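Local structure of aspartate-semialdehyde dehydrogenase (Vibrio cholerae, 2R00) at residues 265-274 / 284-295. The protein catalyses the NADPH-dependent reductive dephosphorylation of L-aspartyl-4-phosphate to L-aspartate-semialdehyde, a step on the way to lysine, methionine and threonine. Numbering follows the deposited sequence.
Sequences LEQTDGIELF and RDAGGKDHVLVG
Val-294 sits at the apolar centre of this contact and meets three side chains with its two methyls. CG1, turned anti to the backbone N (chi1 177°), is met at about a right angle by CD1 of Leu-265 from the end of helix 258-267, with 3.7 Å between the Val-294 and Leu-265 carbons, while CD1 of Leu-273 reaches it at a slant; CG2 packs on CG2 of Ile-271. Helix 131-147 covers this face of the sheet, laying Val-138 on Ile-271 and Val-292.

Beneath these side chains, strand 271-273 runs parallel to strand 292-295 as one of the two outermost strands of the dimerisation-domain sheet within the chain. The alternating pattern of parallel pairing is complete: Glu-272 gives its N-H to Val-292 O and takes that of Val-294 on its carbonyl, and flanking bonds join Val-292 N to Gly-270 O and Phe-274 N to Val-294 O.

Next to Leu-293, whose CG is 3.9 Å from Phe-274 CE1, the Phe-274 ring carries the guanidinium of Arg-284 flat over one face, planes 9° apart, with NH2 over the ring centre: a cation-pi contact. The second subunit adds Ile-198 to Phe-274 and Phe-195 to Leu-293.

At the polar edge, the extended side chain of Glu-272 brings OE2 to Arg-284, whose NE and NH2 grip that single oxygen side-on at 3.1 and 3.2 Å, on its anti side. Arg-284 NH2 also donates to Leu-273 O, 2.9 Å away, from above the carbonyl plane. The arrangement illustrates how one arginine can serve oxygens with its edge and an aromatic ring with its face, which here fixes the guanidinium's rotation. These bonds tie the loop before strand 292-300 to strand 271-273 beside the subunit interface, and the nearby positive charge would be expected to favour an ionised Glu-272.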
loop_
_atom_site.group_PDB
_atom_site.type_symbol
_atom_site.label_atom_id
_atom_site.label_comp_id
_atom_site.label_asym_id
_atom_site.label_seq_id
_atom_site.Cartn_x
_atom_site.Cartn_y
_atom_site.Cartn_z
ATOM N N LEU A 265 -9.778 18.207 -7.174
ATOM C CA LEU A 265 -8.613 17.623 -7.836
ATOM C C LEU A 265 -8.738 17.663 -9.355
ATOM O O LEU A 265 -7.751 17.826 -10.066
ATOM C CB LEU A 265 -8.376 16.180 -7.357
ATOM C CG LEU A 265 -8.129 15.931 -5.857
ATOM C CD1 LEU A 265 -7.744 14.482 -5.598
ATOM C CD2 LEU A 265 -7.093 16.871 -5.232
ATOM N N GLU A 266 -9.965 17.521 -9.840
ATOM C CA GLU A 266 -10.259 17.573 -11.267
ATOM C C GLU A 266 -9.997 18.969 -11.832
ATOM O O GLU A 266 -9.656 19.117 -13.004
ATOM C CB GLU A 266 -11.718 17.207 -11.483
ATOM C CG GLU A 266 -11.988 16.383 -12.718
ATOM C CD GLU A 266 -13.309 15.641 -12.615
ATOM O OE1 GLU A 266 -13.396 14.517 -13.156
ATOM O OE2 GLU A 266 -14.251 16.173 -11.974
ATOM N N GLN A 267 -10.165 19.982 -10.986
ATOM C CA GLN A 267 -9.955 21.384 -11.364
ATOM C C GLN A 267 -8.492 21.794 -11.249
ATOM O O GLN A 267 -8.033 22.680 -11.971
ATOM C CB GLN A 267 -10.811 22.304 -10.486
ATOM C CG GLN A 267 -12.305 22.244 -10.783
ATOM C CD GLN A 267 -13.162 22.732 -9.620
ATOM O OE1 GLN A 267 -12.692 23.472 -8.745
ATOM N NE2 GLN A 267 -14.427 22.313 -9.604
ATOM N N THR A 268 -7.771 21.134 -10.342
ATOM C CA THR A 268 -6.401 21.499 -9.974
ATOM C C THR A 268 -5.409 21.180 -11.106
ATOM O O THR A 268 -5.512 20.142 -11.755
ATOM C CB THR A 268 -5.987 20.790 -8.653
ATOM O OG1 THR A 268 -6.992 21.005 -7.650
ATOM C CG2 THR A 268 -4.665 21.316 -8.137
ATOM N N ASP A 269 -4.454 22.083 -11.339
ATOM C CA ASP A 269 -3.487 21.908 -12.431
ATOM C C ASP A 269 -2.371 20.933 -12.066
ATOM O O ASP A 269 -1.898 20.910 -10.927
ATOM C CB ASP A 269 -2.906 23.256 -12.876
ATOM C CG ASP A 269 -3.983 24.295 -13.123
ATOM O OD1 ASP A 269 -4.315 24.546 -14.307
ATOM O OD2 ASP A 269 -4.520 24.834 -12.126
ATOM N N GLY A 270 -1.973 20.118 -13.040
ATOM C CA GLY A 270 -0.947 19.103 -12.820
ATOM C C GLY A 270 -1.471 17.765 -12.312
ATOM O O GLY A 270 -0.731 16.783 -12.274
ATOM N N ILE A 271 -2.746 17.726 -11.928
ATOM C CA ILE A 271 -3.373 16.496 -11.439
ATOM C C ILE A 271 -4.286 15.891 -12.497
ATOM O O ILE A 271 -5.117 16.592 -13.069
ATOM C CB ILE A 271 -4.205 16.750 -10.155
ATOM C CG1 ILE A 271 -3.291 17.178 -9.003
ATOM C CG2 ILE A 271 -5.037 15.505 -9.784
ATOM C CD1 ILE A 271 -4.004 17.713 -7.789
ATOM N N GLU A 272 -4.118 14.598 -12.764
ATOM C CA GLU A 272 -5.124 13.856 -13.508
ATOM C C GLU A 272 -5.885 12.934 -12.554
ATOM O O GLU A 272 -5.304 12.015 -11.959
ATOM C CB GLU A 272 -4.516 13.073 -14.669
ATOM C CG GLU A 272 -5.558 12.244 -15.436
ATOM C CD GLU A 272 -5.160 11.929 -16.870
ATOM O OE1 GLU A 272 -4.174 12.511 -17.363
ATOM O OE2 GLU A 272 -5.848 11.101 -17.511
ATOM N N LEU A 273 -7.182 13.199 -12.403
ATOM C CA LEU A 273 -8.045 12.360 -11.581
ATOM C C LEU A 273 -8.757 11.284 -12.397
ATOM O O LEU A 273 -9.390 11.576 -13.424
ATOM C CB LEU A 273 -9.078 13.203 -10.829
ATOM C CG LEU A 273 -9.920 12.402 -9.831
ATOM C CD1 LEU A 273 -9.338 12.534 -8.420
ATOM C CD2 LEU A 273 -11.361 12.849 -9.871
ATOM N N PHE A 274 -8.661 10.044 -11.911
ATOM C CA PHE A 274 -9.348 8.900 -12.496
ATOM C C PHE A 274 -10.510 8.501 -11.587
ATOM O O PHE A 274 -10.306 8.103 -10.430
ATOM C CB PHE A 274 -8.381 7.727 -12.667
ATOM C CG PHE A 274 -7.267 7.994 -13.630
ATOM C CD1 PHE A 274 -6.208 8.834 -13.282
ATOM C CD2 PHE A 274 -7.262 7.391 -14.880
ATOM C CE1 PHE A 274 -5.178 9.083 -14.175
ATOM C CE2 PHE A 274 -6.235 7.630 -15.778
ATOM C CZ PHE A 274 -5.191 8.485 -15.428
ATOM N N ARG A 284 -8.439 5.054 -19.349
ATOM C CA ARG A 284 -7.472 5.993 -19.931
ATOM C C ARG A 284 -6.035 5.574 -19.644
ATOM O O ARG A 284 -5.780 4.829 -18.696
ATOM C CB ARG A 284 -7.699 7.410 -19.397
ATOM C CG ARG A 284 -9.142 7.886 -19.450
ATOM C CD ARG A 284 -9.239 9.408 -19.498
ATOM N NE ARG A 284 -8.670 10.065 -18.317
ATOM C CZ ARG A 284 -9.287 10.180 -17.143
ATOM N NH1 ARG A 284 -10.502 9.666 -16.962
ATOM N NH2 ARG A 284 -8.685 10.803 -16.144
ATOM N N ASP A 285 -5.102 6.058 -20.461
ATOM C CA ASP A 285 -3.678 5.844 -20.211
ATOM C C ASP A 285 -3.140 6.982 -19.335
ATOM O O ASP A 285 -3.884 7.902 -18.991
ATOM C CB ASP A 285 -2.897 5.708 -21.530
ATOM C CG ASP A 285 -2.600 7.049 -22.191
ATOM O OD1 ASP A 285 -1.568 7.137 -22.895
ATOM O OD2 ASP A 285 -3.380 8.015 -22.013
ATOM N N ALA A 286 -1.853 6.924 -18.992
ATOM C CA ALA A 286 -1.215 7.951 -18.144
ATOM C C ALA A 286 -1.468 9.390 -18.609
ATOM O O ALA A 286 -1.575 10.301 -17.784
ATOM C CB ALA A 286 0.281 7.683 -18.003
ATOM N N GLY A 287 -1.551 9.588 -19.924
ATOM C CA GLY A 287 -1.951 10.874 -20.503
ATOM C C GLY A 287 -0.881 11.951 -20.511
ATOM O O GLY A 287 -0.420 12.382 -21.579
ATOM N N GLY A 288 -0.486 12.391 -19.318
ATOM C CA GLY A 288 0.457 13.496 -19.175
ATOM C C GLY A 288 1.906 13.069 -19.211
ATOM O O GLY A 288 2.231 11.892 -18.994
ATOM N N LYS A 289 2.778 14.035 -19.494
ATOM C CA LYS A 289 4.223 13.823 -19.451
ATOM C C LYS A 289 4.664 13.685 -17.987
ATOM O O LYS A 289 5.094 12.608 -17.547
ATOM C CB LYS A 289 4.948 14.983 -20.143
ATOM N N ASP A 290 4.541 14.781 -17.243
ATOM C CA ASP A 290 4.767 14.775 -15.808
ATOM C C ASP A 290 3.527 15.323 -15.113
ATOM O O ASP A 290 3.424 16.529 -14.845
ATOM C CB ASP A 290 5.994 15.606 -15.456
ATOM N N HIS A 291 2.575 14.429 -14.854
ATOM C CA HIS A 291 1.350 14.766 -14.148
ATOM C C HIS A 291 1.182 13.852 -12.940
ATOM O O HIS A 291 1.676 12.722 -12.916
ATOM C CB HIS A 291 0.142 14.628 -15.078
ATOM C CG HIS A 291 -0.143 15.850 -15.897
ATOM N ND1 HIS A 291 0.839 16.544 -16.576
ATOM C CD2 HIS A 291 -1.308 16.487 -16.165
ATOM C CE1 HIS A 291 0.293 17.564 -17.215
ATOM N NE2 HIS A 291 -1.009 17.552 -16.983
ATOM N N VAL A 292 0.482 14.360 -11.936
ATOM C CA VAL A 292 0.205 13.620 -10.721
ATOM C C VAL A 292 -1.117 12.866 -10.942
ATOM O O VAL A 292 -2.184 13.479 -11.056
ATOM C CB VAL A 292 0.174 14.584 -9.503
ATOM C CG1 VAL A 292 -0.317 13.894 -8.243
ATOM C CG2 VAL A 292 1.567 15.184 -9.277
ATOM N N LEU A 293 -1.018 11.542 -11.047
ATOM C CA LEU A 293 -2.154 10.667 -11.341
ATOM C C LEU A 293 -2.811 10.233 -10.032
ATOM O O LEU A 293 -2.164 9.596 -9.197
ATOM C CB LEU A 293 -1.669 9.442 -12.122
ATOM C CG LEU A 293 -1.330 9.438 -13.624
ATOM C CD1 LEU A 293 -1.281 10.817 -14.299
ATOM C CD2 LEU A 293 -0.044 8.653 -13.869
ATOM N N VAL A 294 -4.083 10.599 -9.852
ATOM C CA VAL A 294 -4.806 10.346 -8.592
ATOM C C VAL A 294 -6.039 9.457 -8.830
ATOM O O VAL A 294 -6.725 9.607 -9.839
ATOM C CB VAL A 294 -5.191 11.669 -7.871
ATOM C CG1 VAL A 294 -5.996 11.402 -6.604
ATOM C CG2 VAL A 294 -3.927 12.497 -7.523
ATOM N N GLY A 295 -6.274 8.506 -7.923
ATOM C CA GLY A 295 -7.447 7.618 -7.996
ATOM C C GLY A 295 -7.824 7.017 -6.655
ATOM O O GLY A 295 -7.197 7.324 -5.633
#